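Local coordinates for U4/U6 snRNA-associated-splicing factor PRP24 (Saccharomyces cerevisiae, PDB 4N0T), which binds U6 snRNA, promotes its annealing with U4 snRNA and serves as a recycling factor of the spliceosome in yeast, at residues Ala212-His217 and Asn221-Met226; Ile180-Leu185 and Glu197-Phe202; Phe50-Phe55 and Tyr130-Ser135. All coordinates share one frame; numbering follows the deposited sequence.

Contact 3 comes first along the chain and joins strand 49-55 of the first RNA recognition motif to strand 128-133 of the second, so it is an interface between domains. Contacts 2 and 1 follow in series inside the third motif, with centres about 13 Å apart. They meet through neighbouring strands 179-185 and 222-228 of one antiparallel sheet, where Cys222 pairs with Leu185 and Met226 with Ile180. Contact 3 lies on the opposite side of the chain's centre, its centre about 51 Å from either. U6 snRNA is thus met at two widely separated places, on sheets of the same β-α-β-β-α-β plan.

Contact 1. Residues Ala212-His217 and Asn221-Met226; sequences AGQKEH and NCCAFM. With nucleotides of chain B.
Gln214 lays its carboxamide alongside the backbone of Cys223 and grips it at both ends. Cys223 N donates to Gln214 OE1 at 2.9 Å, in the carbonyl plane and on a lone pair, while Gln214 NE2 returns a bond of 2.9 Å to Cys223 O. The second bond is nearly straight, at 171°, and its acceptor lies in the amide plane, so the pair fixes the rotation of the carboxamide. Glutamine suits the place because one end of its amide donates and the other accepts, much as a neighbouring strand would. Its chain runs extended beyond CG (chi2 -171°), which carries the amide from the loop to the strand backbone, and NE2 also bonds Pro211 O. Cys222 SG packs against Gln214 CB at 4.0 Å, both side chains touching Leu190.

Strand 222-228 is the third strand of this RNA recognition motif, whose sheet binds U6 snRNA on one face. There Cys223 SG comes within 3.7 Å of C4 of A12 of chain B, a small polarisable group against a flat one. Further along, one face of the Phe225 ring is covered by the base of C14 of chain B, whose C2 sits 3.3 Å above the ring plane, offset toward the rim. Just before the strand, Asn221 holds A11 of chain B twice: its backbone N reaches the phosphate OP1 at 2.8 Å, and ND2 reaches the base N7 at 3.1 Å.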
# COMPACT_ATOMS: atom_id res chain seq x y z
N ALA A 212 25.64 9.65 5.62
CA ALA A 212 26.41 10.71 6.26
C ALA A 212 26.71 10.41 7.73
O ALA A 212 26.03 9.61 8.36
CB ALA A 212 25.68 12.05 6.14
N GLY A 213 27.75 11.06 8.27
CA GLY A 213 28.03 10.98 9.69
C GLY A 213 29.04 9.92 10.11
O GLY A 213 29.41 9.84 11.28
N GLN A 214 29.48 9.11 9.15
CA GLN A 214 30.34 7.96 9.48
C GLN A 214 31.79 8.33 9.81
O GLN A 214 32.40 7.76 10.72
CB GLN A 214 30.29 6.93 8.36
CG GLN A 214 28.87 6.45 8.03
CD GLN A 214 28.87 5.26 7.07
OE1 GLN A 214 29.10 4.11 7.48
NE2 GLN A 214 28.63 5.54 5.78
N LYS A 215 32.35 9.27 9.06
CA LYS A 215 33.71 9.73 9.33
C LYS A 215 33.67 10.66 10.53
O LYS A 215 34.54 10.64 11.40
CB LYS A 215 34.26 10.49 8.13
CG LYS A 215 34.71 9.61 7.00
CD LYS A 215 35.08 10.46 5.80
CE LYS A 215 35.73 9.61 4.74
NZ LYS A 215 36.01 10.38 3.50
N GLU A 216 32.62 11.47 10.54
CA GLU A 216 32.44 12.52 11.52
C GLU A 216 32.29 11.93 12.93
O GLU A 216 32.73 12.53 13.91
CB GLU A 216 31.23 13.38 11.11
CG GLU A 216 31.32 14.01 9.67
CD GLU A 216 31.15 13.00 8.51
OE1 GLU A 216 30.86 11.81 8.77
OE2 GLU A 216 31.31 13.38 7.33
N HIS A 217 31.71 10.73 13.01
CA HIS A 217 31.60 10.02 14.28
C HIS A 217 32.67 8.92 14.46
O HIS A 217 32.55 8.09 15.36
CB HIS A 217 30.21 9.40 14.42
CG HIS A 217 29.12 10.40 14.63
ND1 HIS A 217 28.70 11.26 13.64
CD2 HIS A 217 28.36 10.67 15.71
CE1 HIS A 217 27.73 12.02 14.11
NE2 HIS A 217 27.50 11.68 15.37
N ASN A 221 33.47 0.62 11.54
CA ASN A 221 33.05 0.06 10.26
C ASN A 221 32.13 1.03 9.58
O ASN A 221 31.25 1.61 10.23
CB ASN A 221 32.31 -1.27 10.47
CG ASN A 221 33.19 -2.33 11.07
OD1 ASN A 221 34.38 -2.42 10.74
ND2 ASN A 221 32.63 -3.15 11.95
N CYS A 222 32.33 1.23 8.28
CA CYS A 222 31.49 2.13 7.50
C CYS A 222 30.89 1.38 6.34
O CYS A 222 31.47 0.39 5.88
CB CYS A 222 32.32 3.28 6.94
SG CYS A 222 33.23 4.24 8.20
N CYS A 223 29.77 1.87 5.84
CA CYS A 223 29.14 1.25 4.68
C CYS A 223 28.91 2.24 3.56
O CYS A 223 28.92 3.46 3.77
CB CYS A 223 27.82 0.59 5.08
SG CYS A 223 26.54 1.76 5.60
N ALA A 224 28.71 1.70 2.36
CA ALA A 224 28.43 2.50 1.18
C ALA A 224 27.60 1.66 0.24
O ALA A 224 27.63 0.43 0.31
CB ALA A 224 29.73 2.93 0.50
N PHE A 225 26.85 2.33 -0.64
CA PHE A 225 26.04 1.62 -1.61
C PHE A 225 26.45 2.07 -2.99
O PHE A 225 26.81 3.23 -3.19
CB PHE A 225 24.57 1.96 -1.41
CG PHE A 225 23.99 1.45 -0.12
CD1 PHE A 225 24.16 2.15 1.07
CD2 PHE A 225 23.25 0.27 -0.10
CE1 PHE A 225 23.61 1.69 2.26
CE2 PHE A 225 22.69 -0.20 1.09
CZ PHE A 225 22.87 0.52 2.27
N MET A 226 26.39 1.16 -3.94
CA MET A 226 26.84 1.45 -5.29
C MET A 226 25.83 0.85 -6.27
O MET A 226 25.49 -0.33 -6.18
CB MET A 226 28.23 0.86 -5.51
CG MET A 226 28.75 1.02 -6.95
SD MET A 226 30.45 0.41 -7.07
CE MET A 226 31.28 1.43 -5.84
P C B 14 18.22 4.18 5.26
OP1 C B 14 18.12 4.64 6.68
OP2 C B 14 16.98 3.82 4.51
O5' C B 14 18.94 5.30 4.38
C5' C B 14 20.11 5.96 4.84
C4' C B 14 21.11 6.13 3.72
O4' C B 14 21.57 4.82 3.30
C3' C B 14 20.60 6.77 2.44
O3' C B 14 20.58 8.18 2.48
C2' C B 14 21.57 6.24 1.40
O2' C B 14 22.82 6.92 1.49
C1' C B 14 21.81 4.82 1.91
N1 C B 14 20.98 3.77 1.27
C2 C B 14 21.26 3.44 -0.06
O2 C B 14 22.13 4.09 -0.67
N3 C B 14 20.59 2.44 -0.65
C4 C B 14 19.65 1.76 0.02
N4 C B 14 19.04 0.78 -0.64
C5 C B 14 19.34 2.06 1.39
C6 C B 14 20.04 3.06 1.97
P A B 12 24.55 2.73 14.81
OP1 A B 12 25.27 3.36 15.94
OP2 A B 12 23.10 2.40 14.95
O5' A B 12 24.77 3.68 13.55
C5' A B 12 24.13 3.42 12.31
C4' A B 12 24.95 3.93 11.15
O4' A B 12 26.17 3.17 11.07
C3' A B 12 24.32 3.81 9.77
O3' A B 12 23.45 4.88 9.49
C2' A B 12 25.54 3.79 8.85
O2' A B 12 25.95 5.12 8.56
C1' A B 12 26.61 3.12 9.73
N9 A B 12 26.88 1.71 9.36
C8 A B 12 28.13 1.15 9.21
N7 A B 12 28.11 -0.12 8.89
C5 A B 12 26.76 -0.42 8.82
C6 A B 12 26.09 -1.61 8.52
N6 A B 12 26.71 -2.75 8.21
N1 A B 12 24.73 -1.60 8.54
C2 A B 12 24.12 -0.46 8.85
N3 A B 12 24.64 0.72 9.15
C4 A B 12 25.99 0.68 9.12
P A B 11 31.09 1.16 14.79
OP1 A B 11 31.53 0.39 13.59
OP2 A B 11 31.71 2.48 15.04
O5' A B 11 29.51 1.30 14.79
C5' A B 11 28.84 2.26 13.99
C4' A B 11 27.47 1.77 13.58
O4' A B 11 27.64 0.75 12.56
C3' A B 11 26.64 1.13 14.68
O3' A B 11 25.26 1.35 14.41
C2' A B 11 26.92 -0.36 14.50
O2' A B 11 25.89 -1.19 14.99
C1' A B 11 27.02 -0.45 12.98
N9 A B 11 27.82 -1.55 12.44
C8 A B 11 29.19 -1.63 12.36
N7 A B 11 29.61 -2.71 11.74
C5 A B 11 28.45 -3.36 11.37
C6 A B 11 28.22 -4.56 10.67
N6 A B 11 29.20 -5.34 10.20
N1 A B 11 26.94 -4.94 10.46
C2 A B 11 25.96 -4.15 10.92
N3 A B 11 26.05 -2.99 11.58
C4 A B 11 27.34 -2.65 11.77

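Contact 2. Residues Ile180-Leu185 and Glu197-Phe202; sequences IMIRNL and ESFEGF. With nucleotides of chain B.
Phe199 reaches from helix 192-199 toward strand 179-185 and touches two isoleucines with two different ring carbons. CE2 meets Ile180 CD1 at 3.7 Å, and CE1 meets Ile182 CD1 at 3.8 Å. The Ile182 side chain comes from the opposite direction, whereas that of Ile180 crosses the phenylalanine obliquely. In Ile180 the CG1 branch lies between the backbone N and the carbonyl carbon (chi1 58°), and from there CD1 extends to the ring. Branched aliphatic residues suit a strand, and their CD1 methyls reach the ring that Phe199 sends across from the helix. Met226 and Met240 add further apolar surface around Phe199.

Between the two segments only three buried residues touch. Around them Glu197, Glu200 and Gly201 are exposed, as fits the charge of the two glutamates.

The other face of the strand is turned to U6 snRNA. The guanidinium of Arg183 lies flat on the base of A62 of chain B, with C5 of that base 3.3 Å above its plane and over its centre. Met181 SD packs on the base of A13 of chain B, 3.5 Å from its C5, and Asn184 OD1 accepts a weak bond of 3.1 Å from N6 of A11 of chain B. Side chains alternate as far as Arg183, isoleucines to the helix and RNA-binding groups to the other face; a G1 beta bulge, in which Asn184 and Leu185 both face Cys222, breaks the pattern and leaves Asn184 also on the RNA side. This is the two-faced central strand of an RNA recognition motif.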
# COMPACT_ATOMS: atom_id res chain seq x y z
N ILE A 180 24.67 -2.68 -4.95
CA ILE A 180 25.41 -3.45 -3.96
C ILE A 180 25.59 -2.63 -2.69
O ILE A 180 25.55 -1.38 -2.72
CB ILE A 180 26.80 -3.92 -4.48
CG1 ILE A 180 27.65 -2.72 -4.91
CG2 ILE A 180 26.62 -4.91 -5.64
CD1 ILE A 180 29.15 -3.08 -5.10
N MET A 181 25.74 -3.34 -1.57
CA MET A 181 26.12 -2.71 -0.32
C MET A 181 27.51 -3.21 0.03
O MET A 181 27.79 -4.41 0.01
CB MET A 181 25.15 -3.07 0.80
CG MET A 181 25.44 -2.33 2.11
SD MET A 181 24.27 -2.80 3.42
CE MET A 181 24.64 -1.55 4.62
N ILE A 182 28.38 -2.26 0.36
CA ILE A 182 29.75 -2.57 0.78
C ILE A 182 29.80 -2.28 2.27
O ILE A 182 29.46 -1.18 2.71
CB ILE A 182 30.73 -1.67 0.03
CG1 ILE A 182 30.54 -1.84 -1.49
CG2 ILE A 182 32.18 -1.98 0.44
CD1 ILE A 182 31.05 -0.67 -2.32
N ARG A 183 30.22 -3.27 3.06
CA ARG A 183 30.24 -3.13 4.52
C ARG A 183 31.65 -3.32 5.05
O ARG A 183 32.48 -3.96 4.41
CB ARG A 183 29.28 -4.13 5.18
CG ARG A 183 27.81 -3.78 4.92
CD ARG A 183 26.84 -4.82 5.49
NE ARG A 183 26.83 -6.06 4.71
CZ ARG A 183 25.87 -6.99 4.82
NH1 ARG A 183 24.88 -6.80 5.69
NH2 ARG A 183 25.91 -8.09 4.09
N ASN A 184 31.87 -2.76 6.23
CA ASN A 184 33.12 -2.87 6.97
C ASN A 184 34.28 -2.16 6.33
O ASN A 184 35.43 -2.55 6.50
CB ASN A 184 33.46 -4.34 7.25
CG ASN A 184 32.50 -4.97 8.23
OD1 ASN A 184 31.79 -4.27 8.98
ND2 ASN A 184 32.45 -6.31 8.22
N LEU A 185 33.98 -1.09 5.60
CA LEU A 185 35.05 -0.20 5.15
C LEU A 185 35.61 0.52 6.38
O LEU A 185 34.89 0.75 7.34
CB LEU A 185 34.48 0.83 4.18
CG LEU A 185 34.05 0.32 2.80
CD1 LEU A 185 33.09 1.33 2.15
CD2 LEU A 185 35.27 0.09 1.91
N GLU A 197 37.27 3.59 -8.32
CA GLU A 197 38.47 2.97 -8.90
C GLU A 197 38.46 1.46 -8.71
O GLU A 197 38.91 0.71 -9.58
CB GLU A 197 39.74 3.55 -8.28
CG GLU A 197 40.00 5.01 -8.63
CD GLU A 197 41.05 5.64 -7.72
OE1 GLU A 197 41.33 6.85 -7.88
OE2 GLU A 197 41.59 4.93 -6.84
N SER A 198 37.94 1.00 -7.57
CA SER A 198 38.00 -0.41 -7.24
C SER A 198 36.93 -1.24 -7.91
O SER A 198 37.09 -2.46 -8.09
CB SER A 198 37.94 -0.61 -5.72
OG SER A 198 39.05 0.02 -5.09
N PHE A 199 35.82 -0.60 -8.27
CA PHE A 199 34.67 -1.33 -8.81
C PHE A 199 34.31 -1.03 -10.27
O PHE A 199 33.56 -1.81 -10.86
CB PHE A 199 33.43 -1.09 -7.94
CG PHE A 199 33.43 -1.84 -6.62
CD1 PHE A 199 34.04 -1.30 -5.50
CD2 PHE A 199 32.81 -3.08 -6.52
CE1 PHE A 199 34.03 -1.97 -4.29
CE2 PHE A 199 32.79 -3.77 -5.31
CZ PHE A 199 33.40 -3.21 -4.19
N GLU A 200 34.80 0.07 -10.85
CA GLU A 200 34.34 0.46 -12.20
C GLU A 200 34.72 -0.54 -13.29
O GLU A 200 34.12 -0.55 -14.36
CB GLU A 200 34.83 1.85 -12.58
CG GLU A 200 36.35 1.90 -12.77
CD GLU A 200 36.87 3.31 -12.94
OE1 GLU A 200 36.06 4.23 -13.12
OE2 GLU A 200 38.11 3.48 -12.89
N GLY A 201 35.71 -1.39 -13.02
CA GLY A 201 36.07 -2.46 -13.94
C GLY A 201 34.93 -3.43 -14.21
O GLY A 201 34.86 -4.03 -15.29
N PHE A 202 34.03 -3.60 -13.24
CA PHE A 202 32.93 -4.54 -13.40
C PHE A 202 31.84 -4.02 -14.35
O PHE A 202 31.11 -4.81 -14.95
CB PHE A 202 32.31 -4.86 -12.03
CG PHE A 202 33.21 -5.66 -11.15
CD1 PHE A 202 33.43 -7.02 -11.40
CD2 PHE A 202 33.87 -5.07 -10.08
CE1 PHE A 202 34.26 -7.76 -10.59
CE2 PHE A 202 34.71 -5.81 -9.27
CZ PHE A 202 34.91 -7.16 -9.52
P A B 62 23.93 -14.21 3.79
OP1 A B 62 23.79 -12.80 4.25
OP2 A B 62 23.45 -14.60 2.44
O5' A B 62 25.46 -14.61 3.88
C5' A B 62 26.22 -14.35 5.05
C4' A B 62 27.49 -13.61 4.72
O4' A B 62 27.18 -12.23 4.38
C3' A B 62 28.52 -13.51 5.84
O3' A B 62 29.34 -14.65 5.92
C2' A B 62 29.28 -12.24 5.48
O2' A B 62 30.21 -12.51 4.44
C1' A B 62 28.16 -11.37 4.91
N9 A B 62 27.49 -10.54 5.94
C8 A B 62 26.24 -10.77 6.45
N7 A B 62 25.86 -9.89 7.34
C5 A B 62 26.94 -9.01 7.42
C6 A B 62 27.15 -7.86 8.19
N6 A B 62 26.27 -7.36 9.06
N1 A B 62 28.34 -7.22 8.03
C2 A B 62 29.22 -7.72 7.16
N3 A B 62 29.13 -8.79 6.38
C4 A B 62 27.94 -9.40 6.55
P A B 13 22.01 4.63 8.82
OP1 A B 13 21.40 5.98 8.62
OP2 A B 13 21.34 3.55 9.58
O5' A B 13 22.38 4.10 7.37
C5' A B 13 22.36 2.71 7.08
C4' A B 13 21.41 2.44 5.94
O4' A B 13 21.67 1.12 5.40
C3' A B 13 19.92 2.45 6.31
O3' A B 13 19.19 2.91 5.18
C2' A B 13 19.63 0.97 6.50
O2' A B 13 18.27 0.62 6.39
C1' A B 13 20.46 0.39 5.37
N9 A B 13 20.78 -1.03 5.44
C8 A B 13 21.37 -1.76 6.44
N7 A B 13 21.57 -3.01 6.11
C5 A B 13 21.09 -3.11 4.82
C6 A B 13 21.00 -4.17 3.91
N6 A B 13 21.43 -5.41 4.19
N1 A B 13 20.48 -3.92 2.69
C2 A B 13 20.06 -2.69 2.41
N3 A B 13 20.08 -1.60 3.18
C4 A B 13 20.61 -1.89 4.38
P A B 11 31.09 1.16 14.79
OP1 A B 11 31.53 0.39 13.59
OP2 A B 11 31.71 2.48 15.04
O5' A B 11 29.51 1.30 14.79
C5' A B 11 28.84 2.26 13.99
C4' A B 11 27.47 1.77 13.58
O4' A B 11 27.64 0.75 12.56
C3' A B 11 26.64 1.13 14.68
O3' A B 11 25.26 1.35 14.41
C2' A B 11 26.92 -0.36 14.50
O2' A B 11 25.89 -1.19 14.99
C1' A B 11 27.02 -0.45 12.98
N9 A B 11 27.82 -1.55 12.44
C8 A B 11 29.19 -1.63 12.36
N7 A B 11 29.61 -2.71 11.74
C5 A B 11 28.45 -3.36 11.37
C6 A B 11 28.22 -4.56 10.67
N6 A B 11 29.20 -5.34 10.20
N1 A B 11 26.94 -4.94 10.46
C2 A B 11 25.96 -4.15 10.92
N3 A B 11 26.05 -2.99 11.58
C4 A B 11 27.34 -2.65 11.77

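Contact 3. Residues Phe50-Phe55 and Tyr130-Ser135; sequences FARIEF and YIDVTS. With nucleotides of chain B.
Arg52 turns CG away from its own backbone nitrogen (chi1 170°) and runs straight to NE, spanning the gap to the second domain, where Asp132, its CG beside the backbone N, offers OD2. Arg52 NE and Asp132 OD2 form a salt bridge at 2.6 Å, though as a hydrogen bond it is bent and weak; the guanidinium and carboxylate planes are 27° apart. A water at the guanidinium edge adds a second link, 3.3 Å from Arg52 NH2 and 2.9 Å from Asp132 OD2. Arg116 also binds Asp132 OD2 and Glu54 flanks Arg52, so Asp132 faces two arginines and Arg52 two acids, which probably helps keep the buried Arg52, Glu54 and Asp132 ionised.

Beside it, Thr134 places CG2 over the face of Phe50, 3.6 Å from the ring centroid and 8° off the normal, a CH-pi contact that suits a small methyl on an aromatic plate.

Earlier on the same strand, one face of the Tyr130 ring lies against the base of G21 of chain B, and its OH donates to A20 N3 of chain B at 2.8 Å. Strand 128-133 therefore serves both the interdomain seam and the aromatic RNA-binding surface characteristic of RNA recognition motifs.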
# COMPACT_ATOMS: atom_id res chain seq x y z
N PHE A 50 -26.31 4.13 -11.10
CA PHE A 50 -25.35 3.41 -11.93
C PHE A 50 -25.01 2.10 -11.21
O PHE A 50 -25.11 2.02 -9.98
CB PHE A 50 -24.04 4.18 -12.05
CG PHE A 50 -24.12 5.42 -12.91
CD1 PHE A 50 -23.97 5.34 -14.29
CD2 PHE A 50 -24.28 6.68 -12.33
CE1 PHE A 50 -24.00 6.48 -15.09
CE2 PHE A 50 -24.30 7.82 -13.12
CZ PHE A 50 -24.16 7.72 -14.50
N ALA A 51 -24.59 1.09 -11.96
CA ALA A 51 -24.02 -0.11 -11.35
C ALA A 51 -22.77 -0.55 -12.09
O ALA A 51 -22.66 -0.42 -13.31
CB ALA A 51 -25.04 -1.25 -11.32
N ARG A 52 -21.81 -1.08 -11.33
CA ARG A 52 -20.66 -1.75 -11.90
C ARG A 52 -20.83 -3.22 -11.56
O ARG A 52 -21.05 -3.57 -10.40
CB ARG A 52 -19.37 -1.21 -11.26
CG ARG A 52 -18.13 -2.00 -11.59
CD ARG A 52 -16.95 -1.46 -10.78
NE ARG A 52 -15.71 -2.13 -11.11
CZ ARG A 52 -15.31 -3.26 -10.55
NH1 ARG A 52 -16.06 -3.84 -9.63
NH2 ARG A 52 -14.16 -3.82 -10.90
N ILE A 53 -20.76 -4.09 -12.57
CA ILE A 53 -20.91 -5.52 -12.32
C ILE A 53 -19.70 -6.24 -12.88
O ILE A 53 -19.43 -6.19 -14.10
CB ILE A 53 -22.21 -6.10 -12.95
CG1 ILE A 53 -23.43 -5.31 -12.49
CG2 ILE A 53 -22.38 -7.58 -12.56
CD1 ILE A 53 -24.71 -5.71 -13.24
N GLU A 54 -18.95 -6.90 -12.00
CA GLU A 54 -17.79 -7.67 -12.43
C GLU A 54 -18.21 -9.13 -12.51
O GLU A 54 -18.56 -9.74 -11.49
CB GLU A 54 -16.63 -7.50 -11.45
CG GLU A 54 -15.39 -8.27 -11.88
CD GLU A 54 -14.24 -8.10 -10.92
OE1 GLU A 54 -14.35 -7.28 -9.98
OE2 GLU A 54 -13.21 -8.79 -11.10
N PHE A 55 -18.20 -9.69 -13.72
CA PHE A 55 -18.59 -11.08 -13.92
C PHE A 55 -17.39 -11.99 -13.77
O PHE A 55 -16.26 -11.57 -13.96
CB PHE A 55 -19.23 -11.26 -15.31
CG PHE A 55 -20.63 -10.75 -15.38
CD1 PHE A 55 -21.69 -11.55 -14.98
CD2 PHE A 55 -20.89 -9.46 -15.81
CE1 PHE A 55 -23.01 -11.08 -15.02
CE2 PHE A 55 -22.18 -8.97 -15.85
CZ PHE A 55 -23.25 -9.79 -15.46
N TYR A 130 -7.08 2.22 -7.26
CA TYR A 130 -7.79 2.22 -8.53
C TYR A 130 -9.20 2.74 -8.30
O TYR A 130 -9.85 2.40 -7.29
CB TYR A 130 -7.85 0.80 -9.11
CG TYR A 130 -6.53 0.33 -9.65
CD1 TYR A 130 -6.15 0.60 -10.96
CD2 TYR A 130 -5.65 -0.35 -8.83
CE1 TYR A 130 -4.94 0.17 -11.45
CE2 TYR A 130 -4.43 -0.77 -9.30
CZ TYR A 130 -4.08 -0.51 -10.60
OH TYR A 130 -2.85 -0.94 -11.04
N ILE A 131 -9.67 3.57 -9.22
CA ILE A 131 -11.00 4.15 -9.09
C ILE A 131 -11.72 4.02 -10.41
O ILE A 131 -11.20 4.43 -11.45
CB ILE A 131 -10.92 5.66 -8.77
CG1 ILE A 131 -10.08 5.91 -7.51
CG2 ILE A 131 -12.33 6.23 -8.57
CD1 ILE A 131 -9.32 7.22 -7.56
N ASP A 132 -12.93 3.45 -10.36
CA ASP A 132 -13.77 3.38 -11.55
C ASP A 132 -14.82 4.50 -11.49
O ASP A 132 -15.49 4.67 -10.47
CB ASP A 132 -14.50 2.04 -11.64
CG ASP A 132 -13.56 0.88 -11.94
OD1 ASP A 132 -12.45 1.13 -12.47
OD2 ASP A 132 -13.95 -0.27 -11.65
N VAL A 133 -14.91 5.25 -12.58
CA VAL A 133 -15.95 6.27 -12.72
C VAL A 133 -16.92 5.86 -13.81
O VAL A 133 -16.85 4.73 -14.31
CB VAL A 133 -15.34 7.67 -12.96
CG1 VAL A 133 -14.52 8.05 -11.76
CG2 VAL A 133 -14.49 7.70 -14.23
N THR A 134 -17.86 6.73 -14.18
CA THR A 134 -18.93 6.31 -15.08
C THR A 134 -18.76 6.67 -16.55
O THR A 134 -19.55 6.23 -17.39
CB THR A 134 -20.29 6.85 -14.61
OG1 THR A 134 -20.27 8.28 -14.66
CG2 THR A 134 -20.58 6.41 -13.19
N SER A 135 -17.77 7.50 -16.87
CA SER A 135 -17.51 7.84 -18.27
C SER A 135 -16.05 8.18 -18.55
O SER A 135 -15.32 8.56 -17.63
CB SER A 135 -18.39 9.02 -18.71
OG SER A 135 -17.89 10.24 -18.18
P G B 21 0.41 -4.36 -8.76
OP1 G B 21 1.77 -4.56 -8.18
OP2 G B 21 -0.05 -5.41 -9.73
O5' G B 21 -0.63 -4.22 -7.58
C5' G B 21 -1.97 -3.80 -7.85
C4' G B 21 -2.86 -4.00 -6.65
O4' G B 21 -4.13 -3.35 -6.91
C3' G B 21 -3.22 -5.44 -6.34
O3' G B 21 -3.65 -5.46 -4.99
C2' G B 21 -4.44 -5.65 -7.22
O2' G B 21 -5.22 -6.76 -6.87
C1' G B 21 -5.16 -4.33 -6.96
N9 G B 21 -6.11 -3.89 -7.98
C8 G B 21 -7.39 -3.51 -7.68
N7 G B 21 -8.03 -3.12 -8.73
C5 G B 21 -7.14 -3.22 -9.77
C6 G B 21 -7.30 -2.89 -11.13
O6 G B 21 -8.33 -2.46 -11.70
N1 G B 21 -6.15 -3.14 -11.85
C2 G B 21 -4.96 -3.60 -11.31
N2 G B 21 -3.94 -3.77 -12.16
N3 G B 21 -4.80 -3.91 -10.04
C4 G B 21 -5.91 -3.69 -9.32
P A B 20 4.53 0.87 -8.33
OP1 A B 20 5.00 0.46 -6.98
OP2 A B 20 5.50 0.81 -9.46
O5' A B 20 3.27 -0.00 -8.74
C5' A B 20 2.20 -0.26 -7.83
C4' A B 20 1.03 -0.88 -8.53
O4' A B 20 0.36 0.16 -9.30
C3' A B 20 1.37 -2.00 -9.52
O3' A B 20 0.31 -2.96 -9.54
C2' A B 20 1.40 -1.27 -10.86
O2' A B 20 1.14 -2.09 -11.98
C1' A B 20 0.29 -0.23 -10.66
N9 A B 20 0.47 0.96 -11.49
C8 A B 20 1.54 1.81 -11.52
N7 A B 20 1.42 2.77 -12.42
C5 A B 20 0.19 2.53 -13.01
C6 A B 20 -0.53 3.18 -14.03
N6 A B 20 -0.06 4.26 -14.66
N1 A B 20 -1.73 2.67 -14.38
C2 A B 20 -2.18 1.57 -13.76
N3 A B 20 -1.59 0.87 -12.79
C4 A B 20 -0.41 1.41 -12.45
O HOH W 1 -12.63 -2.25 -13.35